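Side-chain contacts in pyocin-S2 immunity protein (Pseudomonas aeruginosa, PDB 4QKO), which binds the nuclease domain of the bacteriocin pyocin S2 and probably protects the producing cell from its own toxin: residues F28-E31 with E32-I35; S6-E10 with K11-E15. All blocks are in the same frame, centred on the assembly; numbering follows the deposited sequence. Where two conformers were deposited one is given.

Contact 1 of 2, residues F28-E31 with E32-I35; sequences FPTE and ESHI
The imidazole of His34 turns an edge toward the face of the Phe28 ring in an offset edge-to-face pair, the ring centroids 5.7 Å apart and the planes 86° to each other. The nearest atoms are the two CD2 carbons, 4.1 Å from one another. Phe28 CD1 lies 3.7 Å from the backbone oxygen Ser33 O, and Phe28 CB rests against Ser33 OG. His34 has CG anti to the backbone N (chi1 -165°), which carries the ring over to Phe28; His34 NE2 is hydrogen-bonded to Ile20 O of helix 10-21 and His34 ND1 to Tyr85 OH of the pyocin S2 chain. The chain enters helix 31-45 here, with Thr30 as its N-cap: Thr30 OG1 accepts from Ser33 N at 2.9 Å. Ser33 answers with its own hydroxyl, giving a short 2.5 Å bond from Ser33 OG to Thr30 O, in the carbonyl plane and on a lone pair. His34 N donates to that same oxygen at 3.0 Å, so Thr30 O is gripped twice. One residue on, Ile35 N closes the next helical turn on Glu31 O, and Ile35 CG1 lies 3.4 Å from Glu31 O. The Glu31 chain is extended, and its OE2 forms salt bridges with Lys97 and Arg53 of the pyocin S2 chain.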
loop_
_atom_site.group_PDB
_atom_site.type_symbol
_atom_site.label_atom_id
_atom_site.label_comp_id
_atom_site.label_asym_id
_atom_site.label_seq_id
_atom_site.Cartn_x
_atom_site.Cartn_y
_atom_site.Cartn_z
ATOM N N PHE A 28 -8.065 -12.796 4.630
ATOM C CA PHE A 28 -8.312 -11.656 3.748
ATOM C C PHE A 28 -8.165 -12.057 2.280
ATOM O O PHE A 28 -7.152 -11.716 1.613
ATOM C CB PHE A 28 -7.316 -10.568 4.107
ATOM C CG PHE A 28 -7.275 -10.312 5.565
ATOM C CD1 PHE A 28 -8.419 -9.882 6.207
ATOM C CD2 PHE A 28 -6.128 -10.557 6.293
ATOM C CE1 PHE A 28 -8.411 -9.661 7.561
ATOM C CE2 PHE A 28 -6.094 -10.311 7.629
ATOM C CZ PHE A 28 -7.250 -9.899 8.274
ATOM N N PRO A 29 -9.187 -12.784 1.748
ATOM C CA PRO A 29 -9.057 -13.287 0.403
ATOM C C PRO A 29 -9.008 -12.144 -0.626
ATOM O O PRO A 29 -8.366 -12.304 -1.656
ATOM C CB PRO A 29 -10.321 -14.114 0.185
ATOM C CG PRO A 29 -11.119 -14.050 1.391
ATOM C CD PRO A 29 -10.436 -13.175 2.399
ATOM N N THR A 30 -9.712 -11.040 -0.353
ATOM C CA THR A 30 -9.746 -9.872 -1.242
ATOM C C THR A 30 -8.970 -8.656 -0.696
ATOM O O THR A 30 -8.852 -8.477 0.549
ATOM C CB THR A 30 -11.178 -9.390 -1.409
ATOM O OG1 THR A 30 -11.701 -8.990 -0.162
ATOM C CG2 THR A 30 -12.094 -10.498 -2.034
ATOM N N GLU A 31 -8.513 -7.807 -1.621
ATOM C CA GLU A 31 -7.824 -6.582 -1.280
ATOM C C GLU A 31 -8.720 -5.708 -0.406
ATOM O O GLU A 31 -8.253 -5.079 0.576
ATOM C CB GLU A 31 -7.334 -5.814 -2.536
ATOM C CG GLU A 31 -6.470 -4.619 -2.197
ATOM C CD GLU A 31 -5.875 -3.902 -3.404
ATOM O OE1 GLU A 31 -6.130 -4.306 -4.559
ATOM O OE2 GLU A 31 -5.165 -2.897 -3.215
ATOM N N GLU A 32 -10.005 -5.720 -0.724
ATOM C CA GLU A 32 -11.015 -4.955 0.046
ATOM C C GLU A 32 -11.153 -5.454 1.481
ATOM O O GLU A 32 -11.343 -4.642 2.403
ATOM C CB GLU A 32 -12.378 -4.992 -0.665
ATOM C CG GLU A 32 -12.396 -4.302 -2.044
ATOM C CD GLU A 32 -11.745 -5.088 -3.239
ATOM O OE1 GLU A 32 -11.398 -6.309 -3.167
ATOM O OE2 GLU A 32 -11.552 -4.452 -4.300
ATOM N N SER A 33 -11.042 -6.783 1.678
ATOM C CA SER A 33 -11.073 -7.358 3.012
ATOM C C SER A 33 -9.825 -6.970 3.810
ATOM O O SER A 33 -9.893 -6.735 5.039
ATOM C CB SER A 33 -11.173 -8.888 3.032
ATOM O OG SER A 33 -10.007 -9.533 2.539
ATOM N N HIS A 34 -8.673 -6.931 3.137
ATOM C CA HIS A 34 -7.451 -6.518 3.821
ATOM C C HIS A 34 -7.516 -5.052 4.241
ATOM O O HIS A 34 -7.047 -4.685 5.331
ATOM C CB HIS A 34 -6.235 -6.727 2.895
ATOM C CG HIS A 34 -4.938 -6.679 3.593
ATOM N ND1 HIS A 34 -4.219 -5.507 3.708
ATOM C CD2 HIS A 34 -4.209 -7.638 4.207
ATOM C CE1 HIS A 34 -3.104 -5.753 4.368
ATOM N NE2 HIS A 34 -3.063 -7.044 4.679
ATOM N N ILE A 35 -8.032 -4.206 3.375
ATOM C CA ILE A 35 -8.126 -2.796 3.697
ATOM C C ILE A 35 -8.968 -2.604 4.938
ATOM O O ILE A 35 -8.618 -1.798 5.835
ATOM C CB ILE A 35 -8.661 -1.944 2.519
ATOM C CG1 ILE A 35 -7.625 -1.837 1.399
ATOM C CG2 ILE A 35 -9.014 -0.530 3.000
ATOM C CD1 ILE A 35 -8.125 -1.345 0.050
#

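Contact 2 of 2, residues S6-E10 with K11-E15; sequences SEYTE and KEFLE
Thr9 and Glu12 trade hydrogen bonds in a capping box at the start of helix 10-21. Thr9 OG1, set between its own backbone N and carbonyl carbon (chi1 65°), accepts from Glu12 N at 3.1 Å with an N-H...O angle of 162°. In return Glu12 OE1 accepts a hydrogen bond from Thr9 N at 3.0 Å, met from above the carboxylate plane. To make this second bond Glu12 folds back with CG beside its backbone N and then runs out extended, crossing the threonine so that Glu12 CG lies 3.3 Å from Thr9 OG1. Glu12 OE1 is shared with Lys2, through a salt bridge. Main-chain bonds carry the helix onward: Phe13 N donates to Thr9 O at 2.9 Å, and Leu14 N to Glu10 O.

The aromatic contact is edge-to-face. Phe13 presents its edge to one face of Tyr8, with Phe13 CD1 4.1 Å above the phenol plane toward its rim and the two planes at 86°. Nearer the backbone, Tyr8 CB and Phe13 CB meet at 4.1 Å, while Lys2 makes a cation-pi contact with the phenol.

Phe13 is buried where helices come together: it touches Phe41 and Thr45 of helix 31-45, Val69 of helix 65-78, and Phe84. Tyr8 leans on Leu44 of helix 31-45, and Glu10 reaches Lys73 on helix 65-78 through a salt bridge.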
loop_
_atom_site.group_PDB
_atom_site.type_symbol
_atom_site.label_atom_id
_atom_site.label_comp_id
_atom_site.label_asym_id
_atom_site.label_seq_id
_atom_site.Cartn_x
_atom_site.Cartn_y
_atom_site.Cartn_z
ATOM N N SER A 6 -9.293 -4.591 24.442
ATOM C CA SER A 6 -9.312 -5.283 25.725
ATOM C C SER A 6 -10.091 -6.626 25.712
ATOM O O SER A 6 -9.970 -7.429 26.637
ATOM C CB SER A 6 -9.898 -4.347 26.777
ATOM O OG SER A 6 -11.214 -4.059 26.388
ATOM N N GLU A 7 -10.868 -6.866 24.660
ATOM C CA GLU A 7 -11.436 -8.197 24.357
ATOM C C GLU A 7 -10.421 -9.219 23.759
ATOM O O GLU A 7 -10.653 -10.450 23.807
ATOM C CB GLU A 7 -12.661 -8.016 23.445
ATOM C CG GLU A 7 -13.745 -7.212 24.171
ATOM C CD GLU A 7 -14.726 -6.451 23.273
ATOM O OE1 GLU A 7 -14.672 -6.597 22.035
ATOM O OE2 GLU A 7 -15.586 -5.710 23.837
ATOM N N TYR A 8 -9.296 -8.740 23.194
ATOM C CA TYR A 8 -8.283 -9.649 22.736
ATOM C C TYR A 8 -7.355 -10.004 23.865
ATOM O O TYR A 8 -6.961 -9.126 24.637
ATOM C CB TYR A 8 -7.440 -8.966 21.670
ATOM C CG TYR A 8 -8.134 -8.735 20.363
ATOM C CD1 TYR A 8 -9.079 -7.713 20.205
ATOM C CD2 TYR A 8 -7.833 -9.523 19.281
ATOM C CE1 TYR A 8 -9.699 -7.476 18.972
ATOM C CE2 TYR A 8 -8.444 -9.315 18.059
ATOM C CZ TYR A 8 -9.384 -8.298 17.918
ATOM O OH TYR A 8 -9.972 -8.128 16.710
ATOM N N THR A 9 -6.932 -11.252 23.946
ATOM C CA THR A 9 -5.667 -11.511 24.579
ATOM C C THR A 9 -4.548 -11.017 23.685
ATOM O O THR A 9 -4.739 -10.879 22.480
ATOM C CB THR A 9 -5.413 -12.989 24.833
ATOM O OG1 THR A 9 -5.302 -13.687 23.602
ATOM C CG2 THR A 9 -6.558 -13.589 25.636
ATOM N N GLU A 10 -3.374 -10.801 24.278
ATOM C CA GLU A 10 -2.172 -10.468 23.514
ATOM C C GLU A 10 -1.894 -11.495 22.405
ATOM O O GLU A 10 -1.600 -11.105 21.275
ATOM C CB GLU A 10 -0.947 -10.349 24.415
ATOM C CG GLU A 10 0.246 -9.722 23.731
ATOM C CD GLU A 10 1.449 -9.537 24.642
ATOM O OE1 GLU A 10 2.607 -9.531 24.143
ATOM O OE2 GLU A 10 1.246 -9.352 25.862
ATOM N N LYS A 11 -1.997 -12.801 22.710
ATOM C CA LYS A 11 -1.795 -13.830 21.681
ATOM C C LYS A 11 -2.785 -13.717 20.505
ATOM O O LYS A 11 -2.373 -13.893 19.316
ATOM C CB LYS A 11 -1.845 -15.226 22.314
ATOM C CG LYS A 11 -1.539 -16.356 21.351
ATOM C CD LYS A 11 -2.795 -16.836 20.630
ATOM C CE LYS A 11 -3.385 -18.058 21.323
ATOM N NZ LYS A 11 -2.451 -19.215 21.238
ATOM N N GLU A 12 -4.057 -13.433 20.809
ATOM C CA GLU A 12 -5.094 -13.205 19.793
ATOM C C GLU A 12 -4.803 -11.970 18.947
ATOM O O GLU A 12 -5.057 -11.922 17.742
ATOM C CB GLU A 12 -6.485 -13.023 20.368
ATOM C CG GLU A 12 -7.129 -14.324 20.917
ATOM C CD GLU A 12 -8.392 -14.133 21.824
ATOM O OE1 GLU A 12 -8.686 -13.000 22.317
ATOM O OE2 GLU A 12 -9.115 -15.169 22.055
ATOM N N PHE A 13 -4.356 -10.917 19.609
ATOM C CA PHE A 13 -4.060 -9.707 18.853
ATOM C C PHE A 13 -2.830 -9.904 17.955
ATOM O O PHE A 13 -2.812 -9.435 16.855
ATOM C CB PHE A 13 -3.818 -8.524 19.779
ATOM C CG PHE A 13 -3.751 -7.240 19.044
ATOM C CD1 PHE A 13 -4.883 -6.745 18.442
ATOM C CD2 PHE A 13 -2.558 -6.545 18.926
ATOM C CE1 PHE A 13 -4.855 -5.543 17.746
ATOM C CE2 PHE A 13 -2.528 -5.322 18.243
ATOM C CZ PHE A 13 -3.677 -4.838 17.637
ATOM N N LEU A 14 -1.827 -10.627 18.446
ATOM C CA LEU A 14 -0.644 -10.952 17.660
ATOM C C LEU A 14 -1.060 -11.740 16.429
ATOM O O LEU A 14 -0.586 -11.441 15.321
ATOM C CB LEU A 14 0.437 -11.672 18.503
ATOM C CG LEU A 14 1.609 -12.229 17.737
ATOM C CD1 LEU A 14 2.483 -11.144 17.160
ATOM C CD2 LEU A 14 2.422 -13.149 18.626
ATOM N N GLU A 15 -1.945 -12.712 16.596
ATOM C CA GLU A 15 -2.361 -13.504 15.438
ATOM C C GLU A 15 -3.152 -12.666 14.380
ATOM O O GLU A 15 -2.951 -12.836 13.177
ATOM C CB GLU A 15 -3.132 -14.724 15.910
ATOM C CG GLU A 15 -2.480 -15.481 17.083
ATOM C CD GLU A 15 -0.939 -15.473 17.122
ATOM O OE1 GLU A 15 -0.287 -15.378 16.043
ATOM O OE2 GLU A 15 -0.375 -15.606 18.234
#

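In the fold
Contacts 1 and 2 are the N-terminal caps of two successive helices, 31-45 and 10-21, with centres about 20 Å apart. Each has a threonine N-cap and an edge-to-face aromatic pair that joins the residue before the cap, or two before it, to the first helical turn. Both are surface contacts with one buried residue, His34 or Phe13. Contact 2 lies nearer the middle of the chain; Phe13 and Tyr8 touch other helices of the same protein, and its charges pair with Lys2 and Lys73. Contact 1 lies farther out; three residues after the N-cap it has a serine whose hydroxyl donates to the N-cap carbonyl oxygen, and Glu31 and one His34 nitrogen bond to the pyocin S2 chain.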